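Local coordinates for cytochrome P450 RhF (Acinetobacter radioresistens, PDB 6RO8), which probably acts as a heme-dependent monooxygenase, the chain being the heme domain of a longer protein that also has an iron-sulfur part, at residues L287-V292 with D359-Y364; G305-C310 with E390-I395. All coordinates share one frame; numbering follows the deposited sequence.

Interaction 1. Residues L287-V292 with D359-Y364; sequences LADRKV and DELDIY
V292 meets L361 and I363 with the two arms of a single valine, a worked case of how a short branched residue can hold an extended loop against a helix. Its CB faces the loop and divides there. CG1, anti to the backbone N (chi1 162°), runs end to end against I363, with V292 CG1 3.8 Å from I363 CG2. The other arm leans over L361, and V292 CG2 lies 4.1 Å from L361 CD2. That same methyl also lies 4.2 Å from V292 CG1, beside the fork of the valine. On the helix side D289 is the N-cap of helix 290-298. Its OD1 accepts a weak capping bond from V292 N and forms a salt bridge with K291 NZ at 3.2 Å, while OD2 turns toward L361 CD2, 4.2 Å away. V292 also touches L286 of helix 273-288, and I296 of helix 290-298 touches I363. Within the loop, D362 OD1 accepts from Y364 N in an Asx turn. Between the K helix and the heme-binding cysteine, the loop meets the junction of helices 273-288 and 290-298, away from the heme. No hydrogen bond crosses; methyl shape fit, not directional bonding, holds the contact.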
ATOM      1  N   LEU A 287       6.700   0.641  19.611  1.00 84.04           N
ATOM      2  CA  LEU A 287       7.876   0.248  20.383  1.00 81.06           C
ATOM      3  C   LEU A 287       8.699   1.443  20.818  1.00 85.56           C
ATOM      4  O   LEU A 287       9.542   1.306  21.721  1.00 86.73           O
ATOM      5  CB  LEU A 287       8.761  -0.704  19.581  1.00 76.00           C
ATOM      6  CG  LEU A 287       8.299  -2.159  19.545  1.00 78.71           C
ATOM      7  CD1 LEU A 287       9.376  -3.016  18.923  1.00 91.26           C
ATOM      8  CD2 LEU A 287       7.978  -2.654  20.919  1.00 77.69           C
ATOM      9  N   ALA A 288       8.469   2.604  20.206  1.00 77.70           N
ATOM     10  CA  ALA A 288       9.227   3.796  20.539  1.00 85.88           C
ATOM     11  C   ALA A 288       8.577   4.617  21.643  1.00 89.61           C
ATOM     12  O   ALA A 288       9.279   5.367  22.330  1.00102.03           O
ATOM     13  CB  ALA A 288       9.423   4.660  19.293  1.00 69.69           C
ATOM     14  N   ASP A 289       7.267   4.482  21.832  1.00 80.25           N
ATOM     15  CA  ASP A 289       6.529   5.155  22.902  1.00 82.86           C
ATOM     16  C   ASP A 289       6.283   4.127  24.010  1.00 90.48           C
ATOM     17  O   ASP A 289       5.280   3.409  24.019  1.00 86.28           O
ATOM     18  CB  ASP A 289       5.237   5.750  22.350  1.00 83.89           C
ATOM     19  CG  ASP A 289       4.624   6.790  23.261  1.00 97.71           C
ATOM     20  OD1 ASP A 289       4.873   6.752  24.489  1.00104.54           O
ATOM     21  OD2 ASP A 289       3.871   7.639  22.742  1.00101.54           O
ATOM     22  N   ARG A 290       7.224   4.061  24.956  1.00 90.19           N
ATOM     23  CA  ARG A 290       7.186   3.018  25.979  1.00 93.08           C
ATOM     24  C   ARG A 290       5.919   3.105  26.818  1.00 91.20           C
ATOM     25  O   ARG A 290       5.373   2.078  27.248  1.00 92.15           O
ATOM     26  CB  ARG A 290       8.427   3.119  26.864  1.00 92.25           C
ATOM     27  CG  ARG A 290       9.733   3.059  26.096  1.00 86.86           C
ATOM     28  CD  ARG A 290       9.703   1.940  25.079  1.00 86.17           C
ATOM     29  NE  ARG A 290       9.708   0.627  25.710  1.00 87.28           N
ATOM     30  CZ  ARG A 290       9.614  -0.522  25.051  1.00 93.43           C
ATOM     31  NH1 ARG A 290       9.476  -0.520  23.725  1.00 94.75           N
ATOM     32  NH2 ARG A 290       9.631  -1.672  25.725  1.00 94.44           N
ATOM     33  N   LYS A 291       5.435   4.323  27.064  1.00 86.15           N
ATOM     34  CA  LYS A 291       4.161   4.481  27.754  1.00 88.89           C
ATOM     35  C   LYS A 291       3.052   3.809  26.948  1.00 86.67           C
ATOM     36  O   LYS A 291       2.245   3.049  27.491  1.00 85.87           O
ATOM     37  CB  LYS A 291       3.860   5.970  27.981  1.00102.31           C
ATOM     38  CG  LYS A 291       4.839   6.772  28.901  1.00115.97           C
ATOM     39  CD  LYS A 291       6.307   6.847  28.365  1.00130.63           C
ATOM     40  CE  LYS A 291       6.435   7.595  27.020  1.00129.66           C
ATOM     41  NZ  LYS A 291       7.609   7.156  26.173  1.00126.82           N
ATOM     42  N   VAL A 292       3.041   4.019  25.628  1.00 82.41           N
ATOM     43  CA  VAL A 292       2.023   3.396  24.783  1.00 82.26           C
ATOM     44  C   VAL A 292       2.183   1.876  24.777  1.00 77.93           C
ATOM     45  O   VAL A 292       1.193   1.132  24.782  1.00 73.38           O
ATOM     46  CB  VAL A 292       2.076   3.992  23.357  1.00 78.07           C
ATOM     47  CG1 VAL A 292       1.353   3.091  22.357  1.00 65.59           C
ATOM     48  CG2 VAL A 292       1.467   5.392  23.341  1.00 76.16           C
ATOM     49  N   ASP A 359      -0.043  15.289  14.599  1.00 66.23           N
ATOM     50  CA  ASP A 359       1.238  14.599  14.521  1.00 74.92           C
ATOM     51  C   ASP A 359       1.492  13.692  15.716  1.00 81.10           C
ATOM     52  O   ASP A 359       2.498  12.974  15.730  1.00 84.92           O
ATOM     53  CB  ASP A 359       2.369  15.609  14.363  1.00 71.05           C
ATOM     54  CG  ASP A 359       2.182  16.474  13.152  1.00 81.65           C
ATOM     55  OD1 ASP A 359       1.678  15.958  12.137  1.00 85.55           O
ATOM     56  OD2 ASP A 359       2.525  17.667  13.210  1.00 90.69           O
ATOM     57  N   GLU A 360       0.594  13.679  16.694  1.00 74.69           N
ATOM     58  CA  GLU A 360       0.773  12.887  17.896  1.00 78.66           C
ATOM     59  C   GLU A 360       0.109  11.516  17.775  1.00 76.14           C
ATOM     60  O   GLU A 360      -0.923  11.349  17.119  1.00 75.80           O
ATOM     61  CB  GLU A 360       0.231  13.650  19.101  1.00 79.96           C
ATOM     62  CG  GLU A 360       1.165  14.766  19.540  1.00 97.58           C
ATOM     63  CD  GLU A 360       0.515  15.739  20.512  1.00120.22           C
ATOM     64  OE1 GLU A 360       0.960  16.907  20.586  1.00130.09           O
ATOM     65  OE2 GLU A 360      -0.436  15.334  21.210  1.00127.60           O
ATOM     66  N   LEU A 361       0.735  10.529  18.411  1.00 73.80           N
ATOM     67  CA  LEU A 361       0.247   9.151  18.420  1.00 75.31           C
ATOM     68  C   LEU A 361      -0.649   8.976  19.638  1.00 77.49           C
ATOM     69  O   LEU A 361      -0.183   8.710  20.742  1.00 93.26           O
ATOM     70  CB  LEU A 361       1.407   8.163  18.440  1.00 72.91           C
ATOM     71  CG  LEU A 361       0.996   6.701  18.615  1.00 82.03           C
ATOM     72  CD1 LEU A 361       0.685   6.058  17.254  1.00 83.00           C
ATOM     73  CD2 LEU A 361       2.074   5.917  19.350  1.00 80.20           C
ATOM     74  N   ASP A 362      -1.953   9.133  19.428  1.00 72.70           N
ATOM     75  CA  ASP A 362      -2.966   8.973  20.460  1.00 79.20           C
ATOM     76  C   ASP A 362      -3.737   7.687  20.154  1.00 79.92           C
ATOM     77  O   ASP A 362      -4.543   7.645  19.222  1.00 70.40           O
ATOM     78  CB  ASP A 362      -3.878  10.195  20.487  1.00 83.19           C
ATOM     79  CG  ASP A 362      -5.093  10.004  21.373  1.00 89.64           C
ATOM     80  OD1 ASP A 362      -5.071   9.076  22.208  1.00 83.31           O
ATOM     81  OD2 ASP A 362      -6.070  10.776  21.230  1.00 93.53           O
ATOM     82  N   ILE A 363      -3.516   6.634  20.953  1.00 80.63           N
ATOM     83  CA  ILE A 363      -4.028   5.332  20.542  1.00 78.70           C
ATOM     84  C   ILE A 363      -5.520   5.207  20.758  1.00 82.73           C
ATOM     85  O   ILE A 363      -6.117   4.270  20.231  1.00 84.77           O
ATOM     86  CB  ILE A 363      -3.367   4.102  21.204  1.00 73.27           C
ATOM     87  CG1 ILE A 363      -3.526   4.106  22.723  1.00 70.29           C
ATOM     88  CG2 ILE A 363      -1.936   3.984  20.769  1.00 73.03           C
ATOM     89  CD1 ILE A 363      -2.842   2.919  23.373  1.00 68.77           C
ATOM     90  N   TYR A 364      -6.172   6.136  21.449  1.00 85.07           N
ATOM     91  CA  TYR A 364      -7.610   6.243  21.191  1.00104.60           C
ATOM     92  C   TYR A 364      -7.997   7.657  20.842  1.00 97.14           C
ATOM     93  O   TYR A 364      -8.854   8.270  21.481  1.00 95.41           O
ATOM     94  CB  TYR A 364      -8.525   5.781  22.315  1.00134.42           C
ATOM     95  CG  TYR A 364      -8.903   4.326  22.170  1.00155.90           C
ATOM     96  CD1 TYR A 364      -7.922   3.387  22.053  1.00160.61           C
ATOM     97  CD2 TYR A 364     -10.231   3.894  22.172  1.00150.67           C
ATOM     98  CE1 TYR A 364      -8.196   2.082  21.873  1.00153.14           C
ATOM     99  CE2 TYR A 364     -10.534   2.540  22.006  1.00146.77           C
ATOM    100  CZ  TYR A 364      -9.483   1.648  21.858  1.00147.82           C
ATOM    101  OH  TYR A 364      -9.610   0.301  21.683  1.00145.82           O
TER

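Interaction 2. Residues G305-C310 with E390-I395; sequences GAVEEC and EMCIFI
No ring or carboxylate face enters the contact of V307 with M391, C392 and I395: the F394 ring is turned to the far side of its helix, toward helices 134-155 and 170-179, and the carboxylates of E308 and E309 serve partners elsewhere. What meets is a valine fork, two sulfur-bearing side chains and an isoleucine. V307 CG1 takes the methionine, 3.8 Å from M391 CE and 3.9 Å from M391 SD. A bend at the thioether (chi3 75°) turns that terminal methyl back to the valine, and M391 CB flanks V307, 3.9 Å from its CG1. The second arm points between the other two: V307 CG2 stands 3.7 Å from I395 CD1 and 3.8 Å from C392 SG. One valine thus presses into the surface of M391, C392 and, one turn on, I395; the axes of the short segments 305-310 and 390-395 approach to 9.8 Å, with 116° between their N-to-C directions. In P450 terms helices 303-314 and 384-401 are the K and L helices, the latter following the heme-ligating C381. M391, its side chain about 5 Å from the heme, touches S279, and C310 touches A282, both on helix 273-288, which flanks the K and L helices.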
ATOM      1  N   GLY A 305      -7.724  -0.440  18.065  1.00 57.70           N
ATOM      2  CA  GLY A 305      -7.741   1.015  18.007  1.00 57.03           C
ATOM      3  C   GLY A 305      -6.356   1.605  17.861  1.00 68.21           C
ATOM      4  O   GLY A 305      -6.177   2.636  17.202  1.00 71.89           O
ATOM      5  N   ALA A 306      -5.352   0.948  18.448  1.00 68.63           N
ATOM      6  CA  ALA A 306      -3.963   1.334  18.230  1.00 63.38           C
ATOM      7  C   ALA A 306      -3.532   1.099  16.780  1.00 71.09           C
ATOM      8  O   ALA A 306      -2.835   1.935  16.187  1.00 69.84           O
ATOM      9  CB  ALA A 306      -3.063   0.561  19.187  1.00 53.93           C
ATOM     10  N   VAL A 307      -3.918  -0.042  16.197  1.00 69.18           N
ATOM     11  CA  VAL A 307      -3.573  -0.313  14.805  1.00 67.69           C
ATOM     12  C   VAL A 307      -4.169   0.760  13.905  1.00 67.50           C
ATOM     13  O   VAL A 307      -3.501   1.281  13.005  1.00 70.44           O
ATOM     14  CB  VAL A 307      -4.033  -1.728  14.398  1.00 64.43           C
ATOM     15  CG1 VAL A 307      -4.117  -1.887  12.889  1.00 58.69           C
ATOM     16  CG2 VAL A 307      -3.092  -2.742  14.968  1.00 68.44           C
ATOM     17  N   GLU A 308      -5.414   1.145  14.170  1.00 67.45           N
ATOM     18  CA  GLU A 308      -6.046   2.190  13.376  1.00 71.41           C
ATOM     19  C   GLU A 308      -5.295   3.516  13.505  1.00 71.02           C
ATOM     20  O   GLU A 308      -5.110   4.227  12.514  1.00 67.07           O
ATOM     21  CB  GLU A 308      -7.506   2.341  13.799  1.00 70.56           C
ATOM     22  CG  GLU A 308      -8.455   2.660  12.660  1.00 72.69           C
ATOM     23  CD  GLU A 308      -8.452   1.626  11.543  1.00 75.11           C
ATOM     24  OE1 GLU A 308      -8.652   2.029  10.382  1.00 77.15           O
ATOM     25  OE2 GLU A 308      -8.271   0.417  11.808  1.00 72.96           O
ATOM     26  N   GLU A 309      -4.835   3.861  14.713  1.00 65.47           N
ATOM     27  CA  GLU A 309      -4.095   5.112  14.862  1.00 59.08           C
ATOM     28  C   GLU A 309      -2.726   5.047  14.186  1.00 61.93           C
ATOM     29  O   GLU A 309      -2.210   6.074  13.730  1.00 65.99           O
ATOM     30  CB  GLU A 309      -3.970   5.467  16.345  1.00 56.35           C
ATOM     31  CG  GLU A 309      -3.007   6.606  16.659  1.00 58.35           C
ATOM     32  CD  GLU A 309      -3.549   7.957  16.260  1.00 69.57           C
ATOM     33  OE1 GLU A 309      -4.608   7.974  15.595  1.00 73.98           O
ATOM     34  OE2 GLU A 309      -2.929   8.997  16.614  1.00 65.81           O
ATOM     35  N   CYS A 310      -2.125   3.855  14.112  1.00 66.10           N
ATOM     36  CA  CYS A 310      -0.899   3.666  13.331  1.00 68.96           C
ATOM     37  C   CYS A 310      -1.126   3.830  11.840  1.00 70.56           C
ATOM     38  O   CYS A 310      -0.309   4.463  11.149  1.00 57.54           O
ATOM     39  CB  CYS A 310      -0.281   2.291  13.639  1.00 69.17           C
ATOM     40  SG  CYS A 310       0.486   2.146  15.256  1.00 69.05           S
ATOM     41  N   GLU A 390      -3.901  -8.827  10.304  1.00 60.43           N
ATOM     42  CA  GLU A 390      -2.513  -9.275  10.420  1.00 67.62           C
ATOM     43  C   GLU A 390      -1.725  -8.366  11.351  1.00 74.22           C
ATOM     44  O   GLU A 390      -0.892  -8.845  12.126  1.00 86.76           O
ATOM     45  CB  GLU A 390      -1.859  -9.359   9.047  1.00 72.96           C
ATOM     46  CG  GLU A 390      -2.515 -10.362   8.131  1.00 76.19           C
ATOM     47  CD  GLU A 390      -1.801 -10.491   6.809  1.00 81.85           C
ATOM     48  OE1 GLU A 390      -0.589 -10.785   6.805  1.00 81.92           O
ATOM     49  OE2 GLU A 390      -2.459 -10.291   5.770  1.00 88.96           O
ATOM     50  N   MET A 391      -2.026  -7.063  11.342  1.00 67.52           N
ATOM     51  CA  MET A 391      -1.316  -6.140  12.222  1.00 68.20           C
ATOM     52  C   MET A 391      -1.634  -6.409  13.698  1.00 68.44           C
ATOM     53  O   MET A 391      -0.728  -6.434  14.540  1.00 67.90           O
ATOM     54  CB  MET A 391      -1.660  -4.710  11.816  1.00 66.20           C
ATOM     55  CG  MET A 391      -1.057  -4.312  10.447  1.00 56.57           C
ATOM     56  SD  MET A 391      -1.738  -2.718   9.967  1.00 61.57           S
ATOM     57  CE  MET A 391      -0.843  -1.575  11.031  1.00 59.30           C
ATOM     58  N   CYS A 392      -2.902  -6.647  14.039  1.00 61.97           N
ATOM     59  CA  CYS A 392      -3.230  -6.976  15.437  1.00 71.32           C
ATOM     60  C   CYS A 392      -2.514  -8.229  15.925  1.00 74.18           C
ATOM     61  O   CYS A 392      -1.884  -8.203  16.989  1.00 79.31           O
ATOM     62  CB  CYS A 392      -4.743  -7.099  15.604  1.00 64.92           C
ATOM     63  SG  CYS A 392      -5.609  -5.602  15.073  1.00 71.92           S
ATOM     64  N   ILE A 393      -2.577  -9.323  15.160  1.00 73.43           N
ATOM     65  CA  ILE A 393      -1.950 -10.564  15.611  1.00 74.78           C
ATOM     66  C   ILE A 393      -0.451 -10.365  15.818  1.00 76.20           C
ATOM     67  O   ILE A 393       0.109 -10.797  16.836  1.00 80.14           O
ATOM     68  CB  ILE A 393      -2.238 -11.712  14.627  1.00 72.92           C
ATOM     69  CG1 ILE A 393      -3.703 -12.155  14.736  1.00 71.16           C
ATOM     70  CG2 ILE A 393      -1.337 -12.911  14.911  1.00 68.33           C
ATOM     71  CD1 ILE A 393      -4.303 -12.605  13.401  1.00 77.18           C
ATOM     72  N   PHE A 394       0.219  -9.683  14.884  1.00 75.97           N
ATOM     73  CA  PHE A 394       1.636  -9.382  15.090  1.00 73.74           C
ATOM     74  C   PHE A 394       1.850  -8.723  16.440  1.00 75.46           C
ATOM     75  O   PHE A 394       2.620  -9.213  17.272  1.00 83.96           O
ATOM     76  CB  PHE A 394       2.183  -8.469  13.991  1.00 71.36           C
ATOM     77  CG  PHE A 394       2.472  -9.168  12.709  1.00 85.31           C
ATOM     78  CD1 PHE A 394       3.153 -10.376  12.697  1.00 89.36           C
ATOM     79  CD2 PHE A 394       2.061  -8.611  11.501  1.00 85.68           C
ATOM     80  CE1 PHE A 394       3.416 -11.012  11.496  1.00 92.72           C
ATOM     81  CE2 PHE A 394       2.315  -9.239  10.313  1.00 81.45           C
ATOM     82  CZ  PHE A 394       2.996 -10.435  10.303  1.00 93.44           C
ATOM     83  N   ILE A 395       1.135  -7.627  16.683  1.00 66.33           N
ATOM     84  CA  ILE A 395       1.359  -6.842  17.889  1.00 77.56           C
ATOM     85  C   ILE A 395       0.912  -7.604  19.137  1.00 81.55           C
ATOM     86  O   ILE A 395       1.583  -7.558  20.179  1.00 79.36           O
ATOM     87  CB  ILE A 395       0.645  -5.489  17.758  1.00 75.89           C
ATOM     88  CG1 ILE A 395       1.227  -4.711  16.580  1.00 65.71           C
ATOM     89  CG2 ILE A 395       0.750  -4.711  19.058  1.00 78.42           C
ATOM     90  CD1 ILE A 395       0.337  -3.578  16.115  1.00 66.03           C
TER

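Along the chain the segments come in the order 287-292, 305-310, 359-364, 390-395, so the two contacts cross: interaction 1 closes a loop of 66 intervening residues, and interaction 2 starts within that loop and closes beyond it. Helix 303-314 follows helix 290-298 directly, and the two contacts also meet in space. D362 N is probably hydrogen-bonded to E309 OE2, 3.0 Å away, and I363 CG2 packs on A306 CB. E309 also forms salt bridges with R312 and R365, consistent with the Glu-Arg-Arg triad of P450s. Together the two interactions tie the start of helix 290-298, the K helix, the loop leading to the cysteine ligand and the L helix.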